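Local coordinates for protein tryptophan synthase alpha chain (Campylobacter jejuni, PDB 3THA) that probably cleaves indoleglycerol phosphate to indole and glyceraldehyde 3-phosphate, the aldol step that the alpha subunit contributes to tryptophan synthesis, at residues 17-22 and 59-64; 29-34 and 79-84; 48-53 and 67-72; 167-172 and 223-228; 231-236 and 243-248. One frame throughout, in Å; residues are numbered along the deposited sequence. Where two conformers were deposited one is given.

Contact 1: 17-22 and 59-64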
# COMPACT_ATOMS: atom_id res chain seq x y z
N VAL B 17 -11.18 10.51 13.68
CA VAL B 17 -10.98 9.14 13.22
C VAL B 17 -9.50 8.91 13.18
O VAL B 17 -8.76 9.78 12.75
CB VAL B 17 -11.55 8.89 11.79
CG1 VAL B 17 -11.41 7.41 11.40
CG2 VAL B 17 -13.00 9.33 11.72
N ALA B 18 -9.06 7.75 13.61
CA ALA B 18 -7.66 7.47 13.63
C ALA B 18 -7.39 6.06 13.18
O ALA B 18 -8.22 5.15 13.33
CB ALA B 18 -7.08 7.72 15.05
N TYR B 19 -6.19 5.87 12.69
CA TYR B 19 -5.77 4.55 12.30
C TYR B 19 -4.54 4.18 13.12
O TYR B 19 -3.69 5.05 13.40
CB TYR B 19 -5.50 4.60 10.78
CG TYR B 19 -4.72 3.44 10.22
CD1 TYR B 19 -5.37 2.40 9.59
CD2 TYR B 19 -3.33 3.42 10.27
CE1 TYR B 19 -4.67 1.31 9.08
CE2 TYR B 19 -2.61 2.35 9.75
CZ TYR B 19 -3.30 1.28 9.17
OH TYR B 19 -2.63 0.20 8.63
N THR B 20 -4.45 2.91 13.50
CA THR B 20 -3.24 2.35 14.11
C THR B 20 -3.02 0.95 13.56
O THR B 20 -3.94 0.29 13.07
CB THR B 20 -3.29 2.26 15.71
OG1 THR B 20 -2.00 1.89 16.24
CG2 THR B 20 -4.29 1.21 16.19
N VAL B 21 -1.78 0.50 13.67
CA VAL B 21 -1.43 -0.86 13.31
C VAL B 21 -1.39 -1.69 14.60
O VAL B 21 -0.59 -1.44 15.49
CB VAL B 21 -0.04 -0.91 12.61
CG1 VAL B 21 0.16 -2.28 11.94
CG2 VAL B 21 0.09 0.19 11.58
N LEU B 22 -2.26 -2.68 14.69
CA LEU B 22 -2.31 -3.57 15.82
C LEU B 22 -1.02 -4.34 15.89
O LEU B 22 -0.54 -4.82 14.87
CB LEU B 22 -3.49 -4.50 15.66
CG LEU B 22 -4.80 -3.75 15.95
CD1 LEU B 22 -5.95 -4.70 15.90
CD2 LEU B 22 -4.76 -3.11 17.35
N GLU B 59 8.52 2.87 4.59
CA GLU B 59 7.39 3.61 5.18
C GLU B 59 6.97 3.36 6.64
O GLU B 59 6.94 2.22 7.11
CB GLU B 59 6.12 3.54 4.30
CG GLU B 59 6.07 2.46 3.24
CD GLU B 59 6.55 2.91 1.85
OE1 GLU B 59 5.78 3.54 1.08
OE2 GLU B 59 7.67 2.58 1.50
N ILE B 60 6.57 4.43 7.31
CA ILE B 60 6.02 4.34 8.67
C ILE B 60 5.16 3.12 8.88
O ILE B 60 5.47 2.27 9.76
CB ILE B 60 5.15 5.55 9.03
CG1 ILE B 60 5.99 6.85 8.99
CG2 ILE B 60 4.56 5.34 10.34
CD1 ILE B 60 5.23 8.10 9.42
N ILE B 61 4.08 3.01 8.07
CA ILE B 61 3.09 1.96 8.25
C ILE B 61 3.65 0.54 8.00
O ILE B 61 3.22 -0.44 8.66
CB ILE B 61 1.77 2.25 7.45
CG1 ILE B 61 1.11 3.51 8.00
CG2 ILE B 61 0.81 1.06 7.50
CD1 ILE B 61 -0.07 3.95 7.30
N ALA B 62 4.64 0.44 7.11
CA ALA B 62 5.14 -0.88 6.72
C ALA B 62 6.04 -1.45 7.80
O ALA B 62 5.82 -2.56 8.35
CB ALA B 62 5.83 -0.85 5.32
N ASP B 63 7.03 -0.68 8.16
CA ASP B 63 7.77 -0.97 9.39
C ASP B 63 6.88 -1.51 10.52
O ASP B 63 7.18 -2.59 11.09
CB ASP B 63 8.58 0.24 9.81
CG ASP B 63 9.96 0.25 9.13
OD1 ASP B 63 10.88 -0.52 9.55
OD2 ASP B 63 10.13 1.04 8.17
N ALA B 64 5.76 -0.82 10.79
CA ALA B 64 4.85 -1.21 11.89
C ALA B 64 4.36 -2.64 11.68
O ALA B 64 4.30 -3.48 12.65
CB ALA B 64 3.67 -0.28 11.93
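Ile61 lays both of its branches against Tyr19, which projects from the first strand of the TIM barrel (15-21). Its CG2 meets the phenol oxygen, Tyr19 OH, at 3.7 Å, while its CD1 lies 3.9 Å from Tyr19 CE2 and approaches the ring obliquely. The division of labour follows from the torsion of Ile61: CG1 lies on the side of the backbone N (chi1 -64°), which sends the longer branch to the ring and leaves CG2 for the hydroxyl end. Two residues along the strand, Val21 points the same way and covers the next turn of helix 60-70, where Ala64 is its main partner; these two residues also have the nearest CA atoms of the pair of segments, 6.4 Å apart. The axes of strand 17-21 and helix 60-64 approach to 9.2 Å and make an angle of 41°. The evidence is thus of apolar packing, with 182 Å² buried in all. The contact borders the probable active site: Tyr19 also touches Glu46, a predicted proton acceptor, and Val231 of helix 228-233 packs on both Tyr19 and Val21. The methyl of Ala64 rests against Val21 CG2 at 3.6 Å.

Contact 2: 29-34 and 79-84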
# COMPACT_ATOMS: atom_id res chain seq x y z
N THR B 29 0.93 -3.14 23.85
CA THR B 29 0.74 -1.68 23.73
C THR B 29 -0.55 -1.36 22.98
O THR B 29 -1.19 -0.33 23.24
CB THR B 29 1.89 -1.02 23.00
OG1 THR B 29 3.14 -1.58 23.45
CG2 THR B 29 1.87 0.55 23.20
N SER B 30 -0.89 -2.23 22.03
CA SER B 30 -2.14 -2.14 21.28
C SER B 30 -3.29 -2.43 22.25
O SER B 30 -4.24 -1.67 22.31
CB SER B 30 -2.13 -3.06 20.04
OG SER B 30 -1.42 -2.46 18.94
N GLU B 31 -3.15 -3.48 23.06
CA GLU B 31 -4.11 -3.77 24.14
C GLU B 31 -4.29 -2.62 25.14
O GLU B 31 -5.39 -2.21 25.44
CB GLU B 31 -3.72 -5.06 24.88
CG GLU B 31 -4.72 -5.44 26.02
CD GLU B 31 -4.76 -6.93 26.34
OE1 GLU B 31 -4.36 -7.74 25.48
OE2 GLU B 31 -5.18 -7.31 27.46
N ALA B 32 -3.21 -2.07 25.64
CA ALA B 32 -3.37 -1.02 26.63
C ALA B 32 -3.96 0.21 25.97
O ALA B 32 -4.77 0.91 26.57
CB ALA B 32 -2.05 -0.72 27.32
N PHE B 33 -3.58 0.46 24.72
CA PHE B 33 -4.20 1.52 23.91
C PHE B 33 -5.73 1.37 23.88
O PHE B 33 -6.46 2.28 24.23
CB PHE B 33 -3.64 1.56 22.46
CG PHE B 33 -4.26 2.66 21.60
CD1 PHE B 33 -4.26 3.98 22.02
CD2 PHE B 33 -4.80 2.38 20.37
CE1 PHE B 33 -4.82 4.99 21.25
CE2 PHE B 33 -5.37 3.41 19.58
CZ PHE B 33 -5.39 4.70 20.04
N LEU B 34 -6.19 0.22 23.40
CA LEU B 34 -7.63 -0.05 23.22
C LEU B 34 -8.40 0.14 24.52
O LEU B 34 -9.45 0.74 24.54
CB LEU B 34 -7.85 -1.44 22.62
CG LEU B 34 -7.41 -1.47 21.13
CD1 LEU B 34 -7.36 -2.88 20.52
CD2 LEU B 34 -8.27 -0.56 20.29
N PHE B 79 -8.16 -11.08 16.79
CA PHE B 79 -9.47 -11.53 17.21
C PHE B 79 -9.46 -11.87 18.72
O PHE B 79 -10.38 -11.49 19.47
CB PHE B 79 -9.92 -12.72 16.38
CG PHE B 79 -10.45 -12.36 15.02
CD1 PHE B 79 -11.22 -11.19 14.83
CD2 PHE B 79 -10.23 -13.20 13.92
CE1 PHE B 79 -11.76 -10.86 13.56
CE2 PHE B 79 -10.75 -12.89 12.66
CZ PHE B 79 -11.51 -11.70 12.49
N GLU B 80 -8.40 -12.56 19.16
CA GLU B 80 -8.24 -12.89 20.60
C GLU B 80 -8.17 -11.64 21.48
O GLU B 80 -8.73 -11.60 22.55
CB GLU B 80 -7.01 -13.77 20.85
CG GLU B 80 -7.26 -15.26 20.73
CD GLU B 80 -6.00 -16.07 21.02
OE1 GLU B 80 -5.37 -16.55 20.03
OE2 GLU B 80 -5.62 -16.20 22.22
N LEU B 81 -7.50 -10.61 20.99
CA LEU B 81 -7.39 -9.32 21.64
C LEU B 81 -8.67 -8.51 21.71
O LEU B 81 -8.99 -7.94 22.75
CB LEU B 81 -6.34 -8.50 20.89
CG LEU B 81 -6.24 -7.03 21.22
CD1 LEU B 81 -5.77 -6.87 22.66
CD2 LEU B 81 -5.27 -6.45 20.25
N LEU B 82 -9.38 -8.43 20.59
CA LEU B 82 -10.68 -7.77 20.54
C LEU B 82 -11.69 -8.29 21.54
O LEU B 82 -12.55 -7.55 21.98
CB LEU B 82 -11.26 -7.83 19.14
CG LEU B 82 -10.50 -6.88 18.24
CD1 LEU B 82 -10.92 -7.12 16.80
CD2 LEU B 82 -10.75 -5.42 18.68
N ALA B 83 -11.55 -9.55 21.95
CA ALA B 83 -12.51 -10.17 22.86
C ALA B 83 -12.22 -9.76 24.29
O ALA B 83 -13.12 -9.81 25.12
CB ALA B 83 -12.46 -11.66 22.75
N ARG B 84 -10.98 -9.38 24.58
CA ARG B 84 -10.68 -8.89 25.92
C ARG B 84 -10.79 -7.38 26.10
O ARG B 84 -10.45 -6.87 27.15
CB ARG B 84 -9.36 -9.45 26.49
CG ARG B 84 -8.40 -10.06 25.52
CD ARG B 84 -7.13 -10.52 26.26
NE ARG B 84 -5.96 -10.06 25.54
CZ ARG B 84 -5.42 -10.72 24.53
NH1 ARG B 84 -4.36 -10.21 23.89
NH2 ARG B 84 -5.92 -11.89 24.17
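Glu31 and Leu34 of helix 27-35 face Leu81 and Arg84 at the end of helix 75-83, two helices of the outer layer of the TIM barrel. The apolar part is made by Leu81, whose two methyl groups go to different partners. Leu81 CD2 reaches Leu34 CD1 at 4.1 Å. Leu81 CD1 follows the Glu31 chain as far as its carboxylate, 3.5 Å from Glu31 CB and 3.3 Å from Glu31 OE1. With CG of Leu81 anti to the backbone N, the forked end is carried across to the facing helix, where the nearest CA atoms, those of Glu31 and Leu81, are 6.9 Å apart.

The ionic part is a salt bridge near the protein surface. Arg84 presents the side of its guanidinium, and NE and NH1 both bond to a single carboxylate oxygen, Glu31 OE1. That oxygen lies practically in the guanidinium plane; the carboxylate plane is turned 39° from it. Leu81 CA covers one face of the Arg84 guanidinium, 3.7 Å above its centre. Both bonds are bent: Arg84 NE to Glu31 OE1 measures 2.8 Å with an angle of 150° at the hydrogen, and Arg84 NH1 to the same oxygen measures 2.9 Å at 141°.

Contact 3: 48-53 and 67-72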
# COMPACT_ATOMS: atom_id res chain seq x y z
N GLY B 48 -5.65 -1.35 11.56
CA GLY B 48 -4.88 -1.99 10.53
C GLY B 48 -4.36 -3.31 11.05
O GLY B 48 -3.76 -3.36 12.14
N VAL B 49 -4.58 -4.40 10.33
CA VAL B 49 -3.85 -5.58 10.71
C VAL B 49 -2.67 -5.73 9.76
O VAL B 49 -2.41 -4.80 8.94
CB VAL B 49 -4.71 -6.84 10.84
CG1 VAL B 49 -3.91 -7.95 11.52
CG2 VAL B 49 -5.98 -6.55 11.67
N ALA B 50 -1.88 -6.80 9.94
CA ALA B 50 -0.87 -7.21 8.92
C ALA B 50 -1.01 -8.73 8.60
O ALA B 50 -1.12 -9.53 9.52
CB ALA B 50 0.53 -6.85 9.41
N TYR B 51 -1.09 -9.12 7.32
CA TYR B 51 -1.15 -10.57 6.97
C TYR B 51 0.10 -11.02 6.22
O TYR B 51 0.76 -11.96 6.66
CB TYR B 51 -2.43 -10.98 6.18
CG TYR B 51 -2.37 -12.40 5.61
CD1 TYR B 51 -2.28 -12.60 4.24
CD2 TYR B 51 -2.34 -13.53 6.46
CE1 TYR B 51 -2.20 -13.89 3.69
CE2 TYR B 51 -2.25 -14.83 5.92
CZ TYR B 51 -2.18 -15.00 4.52
OH TYR B 51 -2.09 -16.25 3.93
N SER B 52 0.37 -10.35 5.10
CA SER B 52 1.62 -10.53 4.35
C SER B 52 2.45 -9.25 4.44
O SER B 52 1.91 -8.14 4.34
CB SER B 52 1.34 -10.89 2.89
OG SER B 52 1.06 -12.27 2.73
N ASP B 53 3.75 -9.42 4.63
CA ASP B 53 4.62 -8.25 4.77
C ASP B 53 4.51 -7.26 3.60
O ASP B 53 4.67 -7.65 2.46
CB ASP B 53 6.07 -8.66 5.00
CG ASP B 53 6.96 -7.47 5.32
OD1 ASP B 53 8.13 -7.67 5.75
OD2 ASP B 53 6.47 -6.33 5.15
N ILE B 67 7.03 -5.26 12.01
CA ILE B 67 7.21 -5.42 13.44
C ILE B 67 6.10 -6.28 14.02
O ILE B 67 6.38 -7.23 14.75
CB ILE B 67 7.33 -4.09 14.17
CG1 ILE B 67 8.65 -3.39 13.75
CG2 ILE B 67 7.39 -4.34 15.67
CD1 ILE B 67 8.64 -1.85 13.75
N ALA B 68 4.84 -5.99 13.66
CA ALA B 68 3.76 -6.79 14.17
C ALA B 68 3.98 -8.24 13.75
O ALA B 68 3.84 -9.17 14.59
CB ALA B 68 2.43 -6.29 13.63
N LEU B 69 4.34 -8.43 12.46
CA LEU B 69 4.43 -9.78 11.87
C LEU B 69 5.50 -10.64 12.51
O LEU B 69 5.23 -11.78 12.88
CB LEU B 69 4.63 -9.76 10.34
CG LEU B 69 3.43 -9.35 9.50
CD1 LEU B 69 3.93 -9.09 8.06
CD2 LEU B 69 2.32 -10.39 9.55
N ASP B 70 6.70 -10.11 12.68
CA ASP B 70 7.75 -10.92 13.31
C ASP B 70 7.55 -11.10 14.83
O ASP B 70 8.16 -11.97 15.46
CB ASP B 70 9.12 -10.33 13.05
CG ASP B 70 9.55 -9.42 14.15
OD1 ASP B 70 10.68 -9.62 14.67
OD2 ASP B 70 8.75 -8.53 14.52
N GLN B 71 6.70 -10.24 15.39
CA GLN B 71 6.35 -10.22 16.78
C GLN B 71 5.24 -11.29 16.92
O GLN B 71 4.89 -11.73 18.03
CB GLN B 71 5.90 -8.80 17.06
CG GLN B 71 5.46 -8.44 18.42
CD GLN B 71 6.58 -8.24 19.42
OE1 GLN B 71 7.65 -7.69 19.12
NE2 GLN B 71 6.33 -8.68 20.62
N GLY B 72 4.69 -11.74 15.77
CA GLY B 72 3.85 -12.94 15.73
C GLY B 72 2.38 -12.59 15.67
O GLY B 72 1.54 -13.49 15.67
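Leu69 points its forked end from helix 60-70 into the bend of segment 48-53, and the two methyl groups part to meet different stretches of it. Leu69 CD2 lies toward the carbonyls, 3.5 Å from Ala50 O and 3.6 Å from Tyr51 O. Leu69 CD1 meets the far limb, 3.5 Å from Asp53 N and 3.8 Å from Asp53 CB. Between them the branch point, Leu69 CG, faces the methyl of Ala50, with Ala50 CB at 3.8 Å. A chi1 of -72°, turning CG away from the leucine's own carbonyl, delivers the fork this way. The contact is apolar in character, although Asp53 has polar partners beyond it: OD2 forms a salt bridge with Lys66, and OD1 is hydrogen-bonded to Ser149 of the second subunit. Gly72, with positive phi, forms a Schellman motif and bonds its N to Leu69 O at 2.9 Å.

In the TIM barrel this loop leaves the second strand, 44-48, and leads toward helix 60-70, so Leu69 packs the end of that helix against the start of its own connection. Helix 97-103 touches Val49 and Tyr51, and Thr151 of the second subunit packs on Leu69.

Contact 4: 167-172 and 223-228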
# COMPACT_ATOMS: atom_id res chain seq x y z
N PHE B 167 -20.00 5.38 6.15
CA PHE B 167 -19.57 6.75 5.87
C PHE B 167 -18.89 6.76 4.52
O PHE B 167 -18.46 5.72 4.07
CB PHE B 167 -18.65 7.30 6.99
CG PHE B 167 -17.30 6.60 7.12
CD1 PHE B 167 -17.12 5.55 8.02
CD2 PHE B 167 -16.19 7.02 6.38
CE1 PHE B 167 -15.89 4.91 8.18
CE2 PHE B 167 -14.91 6.40 6.52
CZ PHE B 167 -14.76 5.35 7.43
N ILE B 168 -18.83 7.90 3.85
CA ILE B 168 -18.06 8.00 2.64
C ILE B 168 -16.65 8.41 3.00
O ILE B 168 -16.45 9.33 3.80
CB ILE B 168 -18.65 9.01 1.62
CG1 ILE B 168 -20.17 8.81 1.48
CG2 ILE B 168 -17.95 8.85 0.26
CD1 ILE B 168 -20.56 7.42 1.04
N TYR B 169 -15.68 7.70 2.43
CA TYR B 169 -14.29 7.97 2.66
C TYR B 169 -13.86 8.80 1.49
O TYR B 169 -13.55 8.26 0.41
CB TYR B 169 -13.51 6.67 2.69
CG TYR B 169 -12.14 6.70 3.38
CD1 TYR B 169 -11.20 7.71 3.11
CD2 TYR B 169 -11.77 5.71 4.30
CE1 TYR B 169 -9.97 7.75 3.74
CE2 TYR B 169 -10.53 5.76 4.96
CZ TYR B 169 -9.63 6.76 4.65
OH TYR B 169 -8.38 6.81 5.26
N LEU B 170 -13.86 10.12 1.68
CA LEU B 170 -13.31 11.08 0.73
C LEU B 170 -11.78 11.26 0.85
O LEU B 170 -11.30 11.94 1.76
CB LEU B 170 -14.00 12.44 0.87
CG LEU B 170 -13.53 13.43 -0.21
CD1 LEU B 170 -13.53 12.82 -1.66
CD2 LEU B 170 -14.31 14.70 -0.18
N LEU B 171 -11.02 10.68 -0.07
CA LEU B 171 -9.60 10.93 -0.11
C LEU B 171 -9.39 12.38 -0.47
O LEU B 171 -10.24 13.01 -1.10
CB LEU B 171 -8.88 10.01 -1.10
CG LEU B 171 -9.14 8.53 -0.80
CD1 LEU B 171 -8.53 7.65 -1.85
CD2 LEU B 171 -8.60 8.16 0.54
N ALA B 172 -8.27 12.93 -0.01
CA ALA B 172 -7.94 14.28 -0.30
C ALA B 172 -6.83 14.19 -1.33
O ALA B 172 -6.17 13.15 -1.44
CB ALA B 172 -7.47 14.97 0.96
N GLY B 223 -16.11 14.61 9.48
CA GLY B 223 -15.11 13.83 10.20
C GLY B 223 -13.72 13.99 9.59
O GLY B 223 -13.59 14.51 8.47
N VAL B 224 -12.69 13.54 10.31
CA VAL B 224 -11.30 13.72 9.88
C VAL B 224 -10.54 12.46 10.24
O VAL B 224 -10.76 11.93 11.33
CB VAL B 224 -10.67 14.92 10.61
CG1 VAL B 224 -9.17 14.97 10.40
CG2 VAL B 224 -11.35 16.23 10.21
N ILE B 225 -9.68 11.98 9.33
CA ILE B 225 -9.00 10.69 9.50
C ILE B 225 -7.49 10.85 9.53
O ILE B 225 -6.90 11.14 8.49
CB ILE B 225 -9.34 9.72 8.36
CG1 ILE B 225 -10.85 9.62 8.16
CG2 ILE B 225 -8.74 8.33 8.59
CD1 ILE B 225 -11.26 8.68 7.02
N VAL B 226 -6.85 10.67 10.70
CA VAL B 226 -5.40 10.70 10.79
C VAL B 226 -4.76 9.28 10.74
O VAL B 226 -5.14 8.37 11.50
CB VAL B 226 -4.96 11.49 11.99
CG1 VAL B 226 -3.42 11.57 12.09
CG2 VAL B 226 -5.58 12.90 11.94
N GLY B 227 -3.82 9.10 9.80
CA GLY B 227 -3.16 7.80 9.56
C GLY B 227 -1.69 7.69 9.98
O GLY B 227 -1.34 7.48 11.15
N THR B 228 -0.82 7.84 8.99
CA THR B 228 0.62 7.90 9.18
C THR B 228 1.01 8.49 10.53
O THR B 228 1.66 7.81 11.31
CB THR B 228 1.28 8.69 8.03
OG1 THR B 228 0.71 10.03 7.96
CG2 THR B 228 1.03 7.92 6.71
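Strands 168-171 and 223-226 come no nearer than 9.1 Å between CA atoms, Tyr169 to Ile225, too far for main-chain pairing, and they meet through side chains inside the barrel. Ile225 CD1 sits over one face of the Tyr169 ring, 3.6 Å from the centroid and 17° off the ring normal, a CH-pi contact displaced slightly toward the rim; the ring atom closest to this methyl is Tyr169 CZ at 3.5 Å. The second branch is used as well, since Ile225 CG2 lies 3.7 Å from Tyr169 OH. The extended outer chain of Ile225 (chi2 179°) carries the terminal methyl across to the ring while CG2 stays beside the hydroxyl. Ile225 CD1 also approaches the Phe167 ring obliquely, 4.3 Å from Phe167 CE2, so the same methyl touches two aromatic rings.

All three residues are buried in this TIM barrel, and the side chain of Ile225 comes within about 4 Å of that of Glu46, a predicted proton acceptor. Strand 202-205 stands between the two strands in the sheet, and its Phe203 touches both Phe167 and Ile225. On the other flank, strand 143-148 bonds to the backbone of Tyr169, while strand 15-21 pairs with 223-226.

Contact 5: 231-236 and 243-248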
# COMPACT_ATOMS: atom_id res chain seq x y z
N VAL B 231 0.20 6.57 13.85
CA VAL B 231 1.18 5.49 13.91
C VAL B 231 2.56 6.01 14.41
O VAL B 231 3.25 5.32 15.16
CB VAL B 231 1.28 4.71 12.56
CG1 VAL B 231 2.39 3.64 12.63
CG2 VAL B 231 -0.05 4.04 12.23
N LYS B 232 2.92 7.25 14.03
CA LYS B 232 4.23 7.79 14.40
C LYS B 232 4.28 8.01 15.91
O LYS B 232 5.34 7.92 16.51
CB LYS B 232 4.63 9.04 13.56
CG LYS B 232 4.33 10.44 14.16
CD LYS B 232 4.96 11.60 13.34
CE LYS B 232 4.18 11.90 12.02
NZ LYS B 232 4.53 13.20 11.33
N CYS B 233 3.12 8.27 16.51
CA CYS B 233 3.02 8.39 17.98
C CYS B 233 3.39 7.09 18.65
O CYS B 233 4.06 7.08 19.64
CB CYS B 233 1.60 8.80 18.41
SG CYS B 233 1.12 10.39 17.69
N PHE B 234 3.00 5.98 18.07
CA PHE B 234 3.27 4.71 18.69
C PHE B 234 4.73 4.28 18.73
O PHE B 234 5.06 3.20 19.24
CB PHE B 234 2.42 3.62 18.03
CG PHE B 234 0.99 3.65 18.46
CD1 PHE B 234 0.43 2.57 19.16
CD2 PHE B 234 0.18 4.73 18.16
CE1 PHE B 234 -0.93 2.58 19.52
CE2 PHE B 234 -1.17 4.75 18.53
CZ PHE B 234 -1.72 3.66 19.22
N LYS B 235 5.63 5.11 18.21
CA LYS B 235 7.02 4.68 18.16
C LYS B 235 7.68 4.97 19.49
O LYS B 235 8.83 4.63 19.69
CB LYS B 235 7.75 5.34 17.01
CG LYS B 235 9.10 4.70 16.67
CD LYS B 235 9.47 4.91 15.18
CE LYS B 235 10.98 5.19 14.98
NZ LYS B 235 11.50 6.33 15.83
N GLN B 236 6.93 5.58 20.41
CA GLN B 236 7.37 5.77 21.78
C GLN B 236 7.19 4.56 22.69
O GLN B 236 6.24 3.81 22.58
CB GLN B 236 6.74 7.00 22.43
CG GLN B 236 7.60 8.27 22.20
CD GLN B 236 6.99 9.17 21.11
OE1 GLN B 236 7.51 10.26 20.81
NE2 GLN B 236 5.89 8.74 20.55
N MSE B 243 -0.54 8.61 24.07
CA MSE B 243 -1.78 9.27 24.41
C MSE B 243 -1.70 10.82 24.32
O MSE B 243 -2.58 11.44 23.74
CB MSE B 243 -2.14 8.85 25.84
CG MSE B 243 -3.58 8.63 26.11
SE MSE B 243 -4.25 7.04 25.20
CE MSE B 243 -6.00 7.18 26.08
N LYS B 244 -0.69 11.43 24.93
CA LYS B 244 -0.58 12.90 24.96
C LYS B 244 -0.50 13.48 23.54
O LYS B 244 -1.14 14.49 23.24
CB LYS B 244 0.58 13.38 25.87
CG LYS B 244 1.31 14.68 25.42
CD LYS B 244 2.60 14.95 26.22
CE LYS B 244 3.70 15.56 25.36
NZ LYS B 244 4.47 16.57 26.15
N ASP B 245 0.29 12.84 22.68
CA ASP B 245 0.45 13.22 21.28
C ASP B 245 -0.84 13.04 20.45
O ASP B 245 -1.04 13.73 19.46
CB ASP B 245 1.52 12.36 20.64
CG ASP B 245 2.89 12.69 21.12
OD1 ASP B 245 3.03 13.65 21.91
OD2 ASP B 245 3.84 11.98 20.71
N ILE B 246 -1.68 12.09 20.84
CA ILE B 246 -2.95 11.87 20.18
C ILE B 246 -4.02 12.82 20.68
O ILE B 246 -5.17 12.77 20.25
CB ILE B 246 -3.44 10.44 20.37
CG1 ILE B 246 -2.63 9.48 19.53
CG2 ILE B 246 -4.87 10.31 19.99
CD1 ILE B 246 -2.86 8.05 19.91
N GLU B 247 -3.68 13.69 21.61
CA GLU B 247 -4.67 14.65 22.01
C GLU B 247 -4.18 16.04 21.64
O GLU B 247 -4.91 17.05 21.76
CB GLU B 247 -5.00 14.51 23.49
CG GLU B 247 -6.35 15.14 23.83
CD GLU B 247 -7.00 14.58 25.07
OE1 GLU B 247 -6.27 14.03 25.94
OE2 GLU B 247 -8.25 14.69 25.16
N GLU B 248 -2.93 16.05 21.18
CA GLU B 248 -2.32 17.23 20.56
C GLU B 248 -2.93 17.32 19.16
O GLU B 248 -3.33 18.38 18.69
CB GLU B 248 -0.80 17.05 20.47
CG GLU B 248 0.00 18.34 20.25
CD GLU B 248 1.37 18.33 21.00
OE1 GLU B 248 1.84 17.24 21.45
OE2 GLU B 248 1.97 19.43 21.15
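Cys233 and Asp245 form the close part of this contact, between the end of helix 228-233 and helix 239-248, the last helices of the TIM barrel chain. Cys233 SG lies 3.6 Å from Asp245 CB, the shortest approach between the segments, and the CA atoms of these two residues, 6.4 Å apart, are also the nearest pair. The sulfur is directed across by its torsion, trans to the C atom of Cys233 (chi1 -59°), and Cys233 SG meets the aliphatic carbon of the aspartate, with Ile246 CG1 at the longer distance of 4.3 Å. On the same buried side Ile246 extends its CD1 to Phe234 CE2 at 4.0 Å, coming at the ring obliquely. Although the first bond of the Phe234 side chain leads away from helix 239-248, the far part of its ring turns back to meet that methyl.

The other side is looser and polar. Gln236 and Asp245 face each other from opposite directions, but Gln236 NE2 stays 3.8 Å from Asp245 OD2, beyond bonding distance, and the amide and carboxylate planes are turned 71° apart. The amide folds back instead on its own turn, a type I turn from Cys233 to Gln236, where Gln236 NE2 makes a weak, strongly bent bond to Cys233 O (2.6 Å, 117°).

Toward the barrel, Phe234 packs on Thr20 of strand 15-21 and meets Phe33 of helix 27-35 edge-to-face. Ile242, one turn before Ile246, touches both Cys233 and Phe234, and Ile246 also touches Ile42 in the loop before strand 44-48.

Contacts 1 and 4 lie deepest, with centres about 11 and 7 Å from that of the chain; both are buried and apolar and reach the barrel interior near Glu46. They meet where strands 15-21 and 223-226 pair through Val17. Contacts 2, 3 and 5 each lie about 17 Å from the centre. Most of contact 5 is nevertheless buried, with a loose amide and carboxylate at its rim, whereas contacts 2 and 3 are only partly so, with a salt bridge in the first and main-chain carbonyls round a leucine in the second. Contacts 1 and 3 share helix 60-70 and both touch the second subunit, as contact 4 does. Phe33 joins contact 2 to contact 5 by packing on Phe234 and Ile246.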